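Local coordinates for inositol-1,4,5-trisphosphate 5-phosphatase 1 (Schizosaccharomyces pombe, PDB 1I9Z), which removes the 5-phosphate from soluble and lipid inositol phosphates, including phosphatidylinositol 4,5-bisphosphate, through the catalytic domain described here, at residues Tyr210-Tyr216 with Arg277-Thr282; Leu43-Phe48 with Leu91-Lys95; Ala148-Arg152 with Leu188-Arg194. Residue numbers count along the deposited sequence, not the author numbering.

Contact 1 (Tyr210-Tyr216 with Arg277-Thr282). With 2IP (D-myo-inositol-1,4-bisphosphate), chain C.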
loop_
_atom_site.group_PDB
_atom_site.type_symbol
_atom_site.label_atom_id
_atom_site.label_comp_id
_atom_site.label_asym_id
_atom_site.label_seq_id
_atom_site.Cartn_x
_atom_site.Cartn_y
_atom_site.Cartn_z
ATOM N N TYR A 210 -15.333 2.042 -4.441
ATOM C CA TYR A 210 -15.808 3.009 -5.424
ATOM C C TYR A 210 -16.284 2.266 -6.647
ATOM O O TYR A 210 -15.684 1.222 -7.061
ATOM C CB TYR A 210 -14.730 3.998 -5.775
ATOM C CG TYR A 210 -14.478 5.022 -4.660
ATOM C CD1 TYR A 210 -13.499 4.799 -3.687
ATOM C CD2 TYR A 210 -15.192 6.228 -4.622
ATOM C CE1 TYR A 210 -13.216 5.748 -2.702
ATOM C CE2 TYR A 210 -14.936 7.169 -3.621
ATOM C CZ TYR A 210 -13.923 6.901 -2.665
ATOM O OH TYR A 210 -13.661 7.831 -1.711
ATOM N N ARG A 211 -17.323 2.823 -7.275
ATOM C CA ARG A 211 -18.038 2.115 -8.372
ATOM C C ARG A 211 -18.002 2.834 -9.729
ATOM O O ARG A 211 -17.468 3.967 -9.858
ATOM C CB ARG A 211 -19.514 1.916 -7.968
ATOM C CG ARG A 211 -19.740 1.260 -6.571
ATOM C CD ARG A 211 -19.056 -0.114 -6.466
ATOM N NE ARG A 211 -19.188 -0.648 -5.104
ATOM C CZ ARG A 211 -20.231 -1.375 -4.685
ATOM N NH1 ARG A 211 -21.222 -1.660 -5.535
ATOM N NH2 ARG A 211 -20.308 -1.756 -3.394
ATOM N N ILE A 212 -18.472 2.116 -10.771
ATOM C CA ILE A 212 -18.554 2.754 -12.115
ATOM C C ILE A 212 -20.012 3.232 -12.175
ATOM O O ILE A 212 -20.962 2.431 -12.056
ATOM C CB ILE A 212 -18.274 1.714 -13.218
ATOM C CG1 ILE A 212 -16.800 1.260 -13.110
ATOM C CG2 ILE A 212 -18.561 2.312 -14.613
ATOM C CD1 ILE A 212 -16.573 0.054 -14.012
ATOM N N SER A 213 -20.217 4.547 -12.427
ATOM C CA SER A 213 -21.565 5.074 -12.397
ATOM C C SER A 213 -22.384 4.883 -13.687
ATOM O O SER A 213 -22.905 5.877 -14.259
ATOM C CB SER A 213 -21.512 6.598 -12.011
ATOM O OG SER A 213 -20.588 6.767 -10.930
ATOM N N LEU A 214 -22.491 3.626 -14.141
ATOM C CA LEU A 214 -23.335 3.283 -15.301
ATOM C C LEU A 214 -24.153 2.045 -14.851
ATOM O O LEU A 214 -23.912 1.526 -13.749
ATOM C CB LEU A 214 -22.492 3.002 -16.563
ATOM C CG LEU A 214 -21.648 4.157 -17.116
ATOM C CD1 LEU A 214 -20.671 3.559 -18.147
ATOM C CD2 LEU A 214 -22.563 5.229 -17.805
ATOM N N THR A 215 -25.135 1.603 -15.640
ATOM C CA THR A 215 -25.946 0.431 -15.268
ATOM C C THR A 215 -25.244 -0.852 -15.730
ATOM O O THR A 215 -24.312 -0.849 -16.548
ATOM C CB THR A 215 -27.326 0.428 -15.968
ATOM O OG1 THR A 215 -27.080 0.390 -17.391
ATOM C CG2 THR A 215 -28.146 1.684 -15.577
ATOM N N TYR A 216 -25.678 -1.943 -15.117
ATOM C CA TYR A 216 -25.168 -3.299 -15.396
ATOM C C TYR A 216 -25.207 -3.545 -16.896
ATOM O O TYR A 216 -24.245 -4.009 -17.485
ATOM C CB TYR A 216 -26.096 -4.292 -14.675
ATOM C CG TYR A 216 -25.651 -5.742 -14.776
ATOM C CD1 TYR A 216 -25.001 -6.385 -13.685
ATOM C CD2 TYR A 216 -25.922 -6.477 -15.928
ATOM C CE1 TYR A 216 -24.636 -7.735 -13.758
ATOM C CE2 TYR A 216 -25.587 -7.837 -16.011
ATOM C CZ TYR A 216 -24.928 -8.472 -14.913
ATOM O OH TYR A 216 -24.551 -9.830 -15.044
ATOM N N ARG A 277 -25.426 -6.763 -9.373
ATOM C CA ARG A 277 -24.494 -5.725 -8.982
ATOM C C ARG A 277 -23.718 -5.258 -10.188
ATOM O O ARG A 277 -23.146 -6.067 -10.952
ATOM C CB ARG A 277 -23.541 -6.240 -7.928
ATOM C CG ARG A 277 -24.224 -6.718 -6.660
ATOM C CD ARG A 277 -25.122 -5.668 -6.014
ATOM N NE ARG A 277 -25.564 -6.207 -4.725
ATOM C CZ ARG A 277 -26.580 -5.749 -4.000
ATOM N NH1 ARG A 277 -27.306 -4.713 -4.425
ATOM N NH2 ARG A 277 -26.862 -6.332 -2.832
ATOM N N VAL A 278 -23.655 -3.927 -10.359
ATOM C CA VAL A 278 -22.921 -3.390 -11.494
ATOM C C VAL A 278 -21.423 -3.637 -11.271
ATOM O O VAL A 278 -20.884 -3.408 -10.148
ATOM C CB VAL A 278 -23.167 -1.850 -11.627
ATOM C CG1 VAL A 278 -22.382 -1.282 -12.909
ATOM C CG2 VAL A 278 -24.691 -1.529 -11.742
ATOM N N PRO A 279 -20.702 -4.108 -12.310
ATOM C CA PRO A 279 -19.250 -4.324 -12.135
ATOM C C PRO A 279 -18.550 -3.035 -11.737
ATOM O O PRO A 279 -19.024 -1.926 -12.088
ATOM C CB PRO A 279 -18.738 -4.803 -13.497
ATOM C CG PRO A 279 -19.998 -5.547 -14.069
ATOM C CD PRO A 279 -21.210 -4.652 -13.593
ATOM N N ALA A 280 -17.415 -3.185 -11.039
ATOM C CA ALA A 280 -16.655 -2.008 -10.609
ATOM C C ALA A 280 -15.204 -2.329 -10.287
ATOM O O ALA A 280 -14.885 -3.467 -10.026
ATOM C CB ALA A 280 -17.347 -1.410 -9.332
ATOM N N TRP A 281 -14.344 -1.313 -10.342
ATOM C CA TRP A 281 -12.974 -1.433 -9.903
ATOM C C TRP A 281 -12.997 -1.068 -8.384
ATOM O O TRP A 281 -12.541 0.021 -7.951
ATOM C CB TRP A 281 -12.040 -0.460 -10.657
ATOM C CG TRP A 281 -11.755 -0.972 -12.042
ATOM C CD1 TRP A 281 -10.961 -2.058 -12.407
ATOM C CD2 TRP A 281 -12.171 -0.348 -13.253
ATOM N NE1 TRP A 281 -10.852 -2.112 -13.804
ATOM C CE2 TRP A 281 -11.574 -1.072 -14.332
ATOM C CE3 TRP A 281 -12.982 0.776 -13.539
ATOM C CZ2 TRP A 281 -11.758 -0.694 -15.682
ATOM C CZ3 TRP A 281 -13.154 1.139 -14.905
ATOM C CH2 TRP A 281 -12.550 0.421 -15.919
ATOM N N THR A 282 -13.521 -2.005 -7.574
ATOM C CA THR A 282 -13.607 -1.764 -6.116
ATOM C C THR A 282 -12.231 -1.856 -5.447
ATOM O O THR A 282 -11.992 -1.209 -4.439
ATOM C CB THR A 282 -14.494 -2.833 -5.410
ATOM O OG1 THR A 282 -14.186 -4.150 -5.894
ATOM C CG2 THR A 282 -15.927 -2.574 -5.674
HETATM C C1 2IP C . -25.311 -2.360 -2.080
HETATM C C2 2IP C . -25.220 -3.297 -0.848
HETATM C C3 2IP C . -24.777 -4.745 -1.247
HETATM C C4 2IP C . -23.458 -4.791 -2.063
HETATM C C5 2IP C . -23.680 -3.946 -3.337
HETATM C C6 2IP C . -24.041 -2.466 -3.010
HETATM O O1 2IP C . -26.406 -1.643 -2.582
HETATM O O2 2IP C . -24.292 -2.840 0.098
HETATM O O3 2IP C . -24.571 -5.524 -0.105
HETATM O O4 2IP C . -23.159 -6.183 -2.408
HETATM O O5 2IP C . -22.503 -3.947 -4.145
HETATM O O6 2IP C . -24.224 -1.916 -4.308
HETATM P P4 2IP C . -21.913 -6.977 -1.867
HETATM O O41 2IP C . -20.652 -6.086 -2.169
HETATM O O42 2IP C . -21.808 -8.265 -2.550
HETATM O O43 2IP C . -22.241 -7.126 -0.371
HETATM P P1 2IP C . -26.772 -0.185 -2.585
HETATM O O11 2IP C . -28.212 -0.198 -2.044
HETATM O O12 2IP C . -25.949 0.802 -1.793
HETATM O O13 2IP C . -26.870 0.174 -4.073
HETATM O O HOH W 1 -12.551 1.423 -5.314
HETATM O O HOH W 2 -15.103 1.363 -9.833
HETATM O O HOH W 3 -21.582 -1.483 -8.339
HETATM O O HOH W 4 -20.349 -0.091 -10.682
#
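Ile212 lays its side chain along the 277-282 loop: CD1 sits 3.7 Å from Pro279 O and 3.7 Å from Trp281 CE3, meeting the indole obliquely. One residue earlier, the aliphatic part of Arg211 runs over Ala280, with Arg211 CD 3.6 Å from Ala280 CB. Further along, Val278 CG1 reaches Leu214 O at 3.3 Å, and Tyr216 turns a ring edge to the backbone of Arg277, with Tyr216 CD1 3.3 Å from Arg277 O. Neither loop is a strand, and water does much of the joining. Water 2 donates to Tyr210 O (2.8 Å) and accepts from Trp281 N (2.8 Å). Water 4 accepts from Ile212 N (2.9 Å) and donates to Pro279 O (2.7 Å). Water 3 accepts from Arg211 NH1 (2.8 Å) and donates to Val278 O (2.7 Å), tying the guanidinium to the facing loop. That guanidinium is also held through NE by Asn209 O, and its NH1 donates to 2IP O5 at 3.0 Å and 2IP O6 at 3.3 Å. Arg277 brings a face of its guanidinium to the inositol ring, with NH2 3.1 Å from 2IP C3. Tyr261 and Tyr171 also bind the bisphosphate. The paired loops thus contribute Arg211 and Arg277 to the inositol phosphate pocket of a DNase I-like phosphatase domain, here occupied by a molecule lacking the 5-phosphate.

Contact 2 (Leu43-Phe48 with Leu91-Lys95)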
loop_
_atom_site.group_PDB
_atom_site.type_symbol
_atom_site.label_atom_id
_atom_site.label_comp_id
_atom_site.label_asym_id
_atom_site.label_seq_id
_atom_site.Cartn_x
_atom_site.Cartn_y
_atom_site.Cartn_z
ATOM N N LEU A 43 -2.244 -19.924 -4.068
ATOM C CA LEU A 43 -2.258 -18.499 -4.464
ATOM C C LEU A 43 -1.123 -18.149 -5.385
ATOM O O LEU A 43 -0.762 -16.973 -5.546
ATOM C CB LEU A 43 -2.086 -17.666 -3.187
ATOM C CG LEU A 43 -2.971 -18.008 -1.978
ATOM C CD1 LEU A 43 -2.518 -17.198 -0.743
ATOM C CD2 LEU A 43 -4.447 -17.656 -2.306
ATOM N N GLU A 44 -0.475 -19.151 -5.981
ATOM C CA GLU A 44 0.712 -18.856 -6.803
ATOM C C GLU A 44 0.521 -17.762 -7.868
ATOM O O GLU A 44 1.419 -16.949 -8.102
ATOM C CB GLU A 44 1.184 -20.163 -7.506
ATOM C CG GLU A 44 1.081 -21.463 -6.622
ATOM C CD GLU A 44 -0.354 -21.918 -6.127
ATOM O OE1 GLU A 44 -1.402 -21.991 -6.870
ATOM O OE2 GLU A 44 -0.396 -22.252 -4.910
ATOM N N ASN A 45 -0.607 -17.811 -8.545
ATOM C CA ASN A 45 -0.925 -16.862 -9.637
ATOM C C ASN A 45 -1.030 -15.445 -9.116
ATOM O O ASN A 45 -0.821 -14.460 -9.854
ATOM C CB ASN A 45 -2.242 -17.280 -10.322
ATOM C CG ASN A 45 -2.074 -18.576 -11.155
ATOM O OD1 ASN A 45 -3.071 -19.255 -11.532
ATOM N ND2 ASN A 45 -0.790 -18.930 -11.449
ATOM N N TRP A 46 -1.328 -15.339 -7.830
ATOM C CA TRP A 46 -1.469 -14.010 -7.240
ATOM C C TRP A 46 -0.165 -13.403 -6.691
ATOM O O TRP A 46 0.212 -12.263 -6.977
ATOM C CB TRP A 46 -2.586 -14.086 -6.174
ATOM C CG TRP A 46 -2.784 -12.792 -5.350
ATOM C CD1 TRP A 46 -2.773 -11.500 -5.809
ATOM C CD2 TRP A 46 -3.093 -12.719 -3.959
ATOM N NE1 TRP A 46 -3.088 -10.612 -4.777
ATOM C CE2 TRP A 46 -3.294 -11.337 -3.631
ATOM C CE3 TRP A 46 -3.241 -13.696 -2.947
ATOM C CZ2 TRP A 46 -3.616 -10.924 -2.350
ATOM C CZ3 TRP A 46 -3.559 -13.317 -1.685
ATOM C CH2 TRP A 46 -3.762 -11.925 -1.359
ATOM N N LEU A 47 0.538 -14.194 -5.886
ATOM C CA LEU A 47 1.760 -13.734 -5.273
ATOM C C LEU A 47 3.031 -13.882 -6.104
ATOM O O LEU A 47 4.013 -13.173 -5.835
ATOM C CB LEU A 47 1.916 -14.431 -3.898
ATOM C CG LEU A 47 1.403 -13.707 -2.613
ATOM C CD1 LEU A 47 0.379 -12.576 -2.874
ATOM C CD2 LEU A 47 0.889 -14.700 -1.584
ATOM N N PHE A 48 3.044 -14.791 -7.102
ATOM C CA PHE A 48 4.260 -14.933 -7.964
ATOM C C PHE A 48 3.746 -14.844 -9.413
ATOM O O PHE A 48 3.938 -15.756 -10.233
ATOM C CB PHE A 48 4.877 -16.303 -7.700
ATOM C CG PHE A 48 5.121 -16.554 -6.240
ATOM C CD1 PHE A 48 4.658 -17.711 -5.638
ATOM C CD2 PHE A 48 5.890 -15.655 -5.506
ATOM C CE1 PHE A 48 4.982 -17.982 -4.271
ATOM C CE2 PHE A 48 6.218 -15.891 -4.174
ATOM C CZ PHE A 48 5.759 -17.060 -3.559
ATOM N N LEU A 91 4.024 -20.425 1.444
ATOM C CA LEU A 91 4.195 -20.178 0.028
ATOM C C LEU A 91 5.465 -19.377 -0.285
ATOM O O LEU A 91 6.255 -19.746 -1.195
ATOM C CB LEU A 91 2.888 -19.510 -0.441
ATOM C CG LEU A 91 2.439 -19.398 -1.880
ATOM C CD1 LEU A 91 2.330 -20.769 -2.622
ATOM C CD2 LEU A 91 1.066 -18.729 -1.786
ATOM N N LEU A 92 5.736 -18.309 0.473
ATOM C CA LEU A 92 6.954 -17.530 0.248
ATOM C C LEU A 92 8.248 -18.359 0.518
ATOM O O LEU A 92 9.254 -18.231 -0.194
ATOM C CB LEU A 92 6.976 -16.307 1.173
ATOM C CG LEU A 92 5.937 -15.250 0.870
ATOM C CD1 LEU A 92 6.078 -14.080 1.861
ATOM C CD2 LEU A 92 6.157 -14.781 -0.583
ATOM N N ASN A 93 8.222 -19.182 1.560
ATOM C CA ASN A 93 9.405 -19.945 1.884
ATOM C C ASN A 93 9.614 -21.110 0.945
ATOM O O ASN A 93 10.772 -21.533 0.710
ATOM C CB ASN A 93 9.345 -20.357 3.346
ATOM C CG ASN A 93 9.659 -19.186 4.273
ATOM O OD1 ASN A 93 10.715 -18.560 4.167
ATOM N ND2 ASN A 93 8.747 -18.887 5.169
ATOM N N GLY A 94 8.502 -21.587 0.384
ATOM C CA GLY A 94 8.514 -22.674 -0.576
ATOM C C GLY A 94 9.309 -22.310 -1.816
ATOM O O GLY A 94 9.807 -23.180 -2.553
ATOM N N LYS A 95 9.430 -21.015 -2.067
ATOM C CA LYS A 95 10.196 -20.564 -3.195
ATOM C C LYS A 95 11.654 -20.372 -2.758
ATOM O O LYS A 95 12.512 -20.094 -3.585
ATOM C CB LYS A 95 9.577 -19.263 -3.714
ATOM C CG LYS A 95 8.127 -19.482 -4.129
ATOM C CD LYS A 95 7.991 -20.053 -5.534
ATOM C CE LYS A 95 7.948 -18.936 -6.584
ATOM N NZ LYS A 95 7.672 -19.421 -8.001
#
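Phe48 and Leu91 bury the most surface here, with Lys95 next, and the contact is built on these three. Phe48, just past the short helix 44-47, extends its ring to the C-terminal part of helix 78-94. The ring's edge meets the backbone at Leu91, with Phe48 CZ 3.6 Å from Leu91 O, while Phe48 CE1 packs 3.8 Å from Leu91 CG. Leu92 adds an apolar touch, its CD2 3.8 Å from Phe48 CE2. Over one face of the ring lies the aliphatic chain of Lys95: CE stands 3.7 Å from the centroid of the Phe48 ring and 14° off its normal, a CH-pi contact that covers part of a partly exposed aromatic with methylenes. Leu91 points into the short helix. Its CD2 is 3.6 Å from Leu43 CB, at the N-cap position, and 4.0 Å from Leu47 CD2, so one methyl bridges the start and end of that helix. Its other methyl, CD1, lies 3.9 Å from Glu44 OE2. Everything across the interface is van der Waals or CH-pi contact. Beneath it, Phe48 and Leu92 both rest on Tyr58 of strand 57-63, and Leu47 packs on Phe28 and Ala30 of strand 20-33. Helix 44-47 and the C-terminal part of helix 78-94 therefore sit side by side over these two neighbouring, parallel strands of the six-stranded sheet.

Contact 3 (Ala148-Arg152 with Leu188-Arg194)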
loop_
_atom_site.group_PDB
_atom_site.type_symbol
_atom_site.label_atom_id
_atom_site.label_comp_id
_atom_site.label_asym_id
_atom_site.label_seq_id
_atom_site.Cartn_x
_atom_site.Cartn_y
_atom_site.Cartn_z
ATOM N N ALA A 148 -9.606 0.628 8.578
ATOM C CA ALA A 148 -8.242 0.494 8.078
ATOM C C ALA A 148 -7.277 -0.127 9.040
ATOM O O ALA A 148 -7.448 0.006 10.262
ATOM C CB ALA A 148 -7.679 1.913 7.698
ATOM N N VAL A 149 -6.271 -0.805 8.480
ATOM C CA VAL A 149 -5.177 -1.377 9.300
ATOM C C VAL A 149 -3.893 -0.838 8.683
ATOM O O VAL A 149 -3.723 -0.871 7.444
ATOM C CB VAL A 149 -5.158 -2.930 9.213
ATOM C CG1 VAL A 149 -3.973 -3.480 10.045
ATOM C CG2 VAL A 149 -6.493 -3.460 9.754
ATOM N N ALA A 150 -3.001 -0.328 9.522
ATOM C CA ALA A 150 -1.754 0.231 9.044
ATOM C C ALA A 150 -0.490 -0.211 9.833
ATOM O O ALA A 150 -0.534 -0.420 11.072
ATOM C CB ALA A 150 -1.867 1.820 9.040
ATOM N N ILE A 151 0.587 -0.439 9.086
ATOM C CA ILE A 151 1.885 -0.752 9.677
ATOM C C ILE A 151 2.942 0.133 8.966
ATOM O O ILE A 151 2.945 0.241 7.734
ATOM C CB ILE A 151 2.213 -2.242 9.477
ATOM C CG1 ILE A 151 1.188 -3.080 10.306
ATOM C CG2 ILE A 151 3.661 -2.490 9.947
ATOM C CD1 ILE A 151 1.133 -4.630 9.842
ATOM N N ARG A 152 3.826 0.750 9.749
ATOM C CA ARG A 152 4.883 1.590 9.216
ATOM C C ARG A 152 6.209 1.110 9.817
ATOM O O ARG A 152 6.248 0.347 10.805
ATOM C CB ARG A 152 4.618 3.067 9.553
ATOM C CG ARG A 152 4.674 3.464 11.117
ATOM C CD ARG A 152 6.112 3.611 11.687
ATOM N NE ARG A 152 6.860 4.640 10.948
ATOM C CZ ARG A 152 8.193 4.769 10.905
ATOM N NH1 ARG A 152 8.721 5.736 10.142
ATOM N NH2 ARG A 152 8.997 3.977 11.636
ATOM N N LEU A 188 -5.884 7.673 11.917
ATOM C CA LEU A 188 -4.841 6.677 12.107
ATOM C C LEU A 188 -3.638 7.356 12.776
ATOM O O LEU A 188 -3.104 8.356 12.263
ATOM C CB LEU A 188 -4.461 6.121 10.744
ATOM C CG LEU A 188 -4.413 4.701 10.187
ATOM C CD1 LEU A 188 -5.327 3.664 10.902
ATOM C CD2 LEU A 188 -4.677 4.837 8.690
ATOM N N ARG A 189 -3.226 6.852 13.923
ATOM C CA ARG A 189 -2.082 7.450 14.609
ATOM C C ARG A 189 -1.263 6.335 15.186
ATOM O O ARG A 189 -1.824 5.449 15.808
ATOM C CB ARG A 189 -2.567 8.312 15.753
ATOM C CG ARG A 189 -3.151 9.614 15.249
ATOM C CD ARG A 189 -2.007 10.593 15.038
ATOM N NE ARG A 189 -2.537 11.915 14.726
ATOM C CZ ARG A 189 -3.090 12.213 13.558
ATOM N NH1 ARG A 189 -3.161 11.296 12.605
ATOM N NH2 ARG A 189 -3.604 13.411 13.355
ATOM N N PHE A 190 0.044 6.366 14.950
ATOM C CA PHE A 190 0.901 5.303 15.505
ATOM C C PHE A 190 1.418 5.772 16.863
ATOM O O PHE A 190 0.719 6.514 17.523
ATOM C CB PHE A 190 2.044 5.011 14.574
ATOM C CG PHE A 190 1.610 4.554 13.191
ATOM C CD1 PHE A 190 1.548 5.471 12.159
ATOM C CD2 PHE A 190 1.358 3.228 12.916
ATOM C CE1 PHE A 190 1.260 5.072 10.824
ATOM C CE2 PHE A 190 1.062 2.814 11.604
ATOM C CZ PHE A 190 1.026 3.767 10.560
ATOM N N ARG A 191 2.600 5.374 17.301
ATOM C CA ARG A 191 3.080 5.859 18.617
ATOM C C ARG A 191 3.348 7.366 18.658
ATOM O O ARG A 191 3.783 7.980 17.650
ATOM C CB ARG A 191 4.366 5.141 19.001
ATOM C CG ARG A 191 4.143 3.627 18.965
ATOM C CD ARG A 191 5.334 2.822 19.528
ATOM N NE ARG A 191 5.585 3.048 20.957
ATOM C CZ ARG A 191 6.738 2.758 21.576
ATOM N NH1 ARG A 191 7.747 2.243 20.893
ATOM N NH2 ARG A 191 6.881 2.975 22.886
ATOM N N ARG A 192 3.095 7.965 19.814
ATOM C CA ARG A 192 3.384 9.396 19.971
ATOM C C ARG A 192 2.733 10.279 18.907
ATOM O O ARG A 192 3.341 11.273 18.459
ATOM C CB ARG A 192 4.887 9.643 19.922
ATOM C CG ARG A 192 5.694 8.664 20.779
ATOM C CD ARG A 192 7.189 8.836 20.609
ATOM N NE ARG A 192 7.663 10.090 21.196
ATOM C CZ ARG A 192 8.423 10.981 20.556
ATOM N NH1 ARG A 192 8.792 10.755 19.292
ATOM N NH2 ARG A 192 8.831 12.082 21.190
ATOM N N GLY A 193 1.505 9.928 18.514
ATOM C CA GLY A 193 0.799 10.739 17.532
ATOM C C GLY A 193 1.354 10.772 16.122
ATOM O O GLY A 193 0.940 11.610 15.357
ATOM N N ARG A 194 2.286 9.895 15.763
ATOM C CA ARG A 194 2.816 9.881 14.386
ATOM C C ARG A 194 1.667 9.601 13.358
ATOM O O ARG A 194 0.910 8.654 13.543
ATOM C CB ARG A 194 3.865 8.765 14.273
ATOM C CG ARG A 194 4.482 8.634 12.918
ATOM C CD ARG A 194 5.049 7.193 12.691
ATOM N NE ARG A 194 6.065 6.674 13.646
ATOM C CZ ARG A 194 7.381 6.947 13.625
ATOM N NH1 ARG A 194 7.900 7.777 12.703
ATOM N NH2 ARG A 194 8.201 6.318 14.496
#
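A loop packs on a sheet in this buried contact: residues 188-194, which follow helix 174-187, cover one face of strand 147-155 in the five-stranded sheet. Ala148, Ala150 and Arg152 point toward the loop, whereas Val149 and Ile151 point away and meet strand 113-120 of the other sheet, so the loop lies on the outer face of the two-sheet DNase I-like sandwich. Ala150 CB lies 4.0 Å from Leu188 CG and 3.8 Å from Phe190 CZ, and Ala148 CB is 4.3 Å from Leu188 CD2. The edge of the Phe190 ring reaches the strand backbone, with Phe190 CE2 3.6 Å from Ala150 O. Over a ring face sits Arg152 CG, 3.5 Å from the centroid of Phe190 and 4° off the normal, a close CH-pi contact. The loop bends back on itself through Phe190 N to Arg194 O (2.8 Å) and Arg194 N to Arg191 O (3.1 Å), bringing Arg194 alongside Arg152. Their guanidinium planes lie 11° apart with centres 3.5 Å apart, and Arg152 NH1 is 3.4 Å from Arg194 NH1. Arg152 NH1 also forms a salt bridge with Asp154, and Arg194 NE one with Glu131; Arg152 NH2 and NE are hydrogen-bonded to Asn129 O and His199 NE2. The flat stack of like charges is probably tolerated because Asp154 and Glu131 supply opposite charge.

From the N terminus, contact 2 comes first, closing the 42-residue span between helix 44-47 and the end of helix 78-94, which includes strand 57-63 of the six-stranded sheet. Contact 3 follows, bringing the chain back onto strand 147-155 after strand 158-166 and helix 174-187. Contact 1 is last, joining the loop after strand 201-205 to the loop before strand 283-288 across a 60-residue excursion with three helices and no strand. The three are in series, neither nested nor crossed. Their centres lie about 29 to 31 Å apart: contact 2 packs against strands 57-63 and 20-33, contact 3 on strand 147-155 of the five-stranded sheet, and contact 1 borders the inositol phosphate pocket.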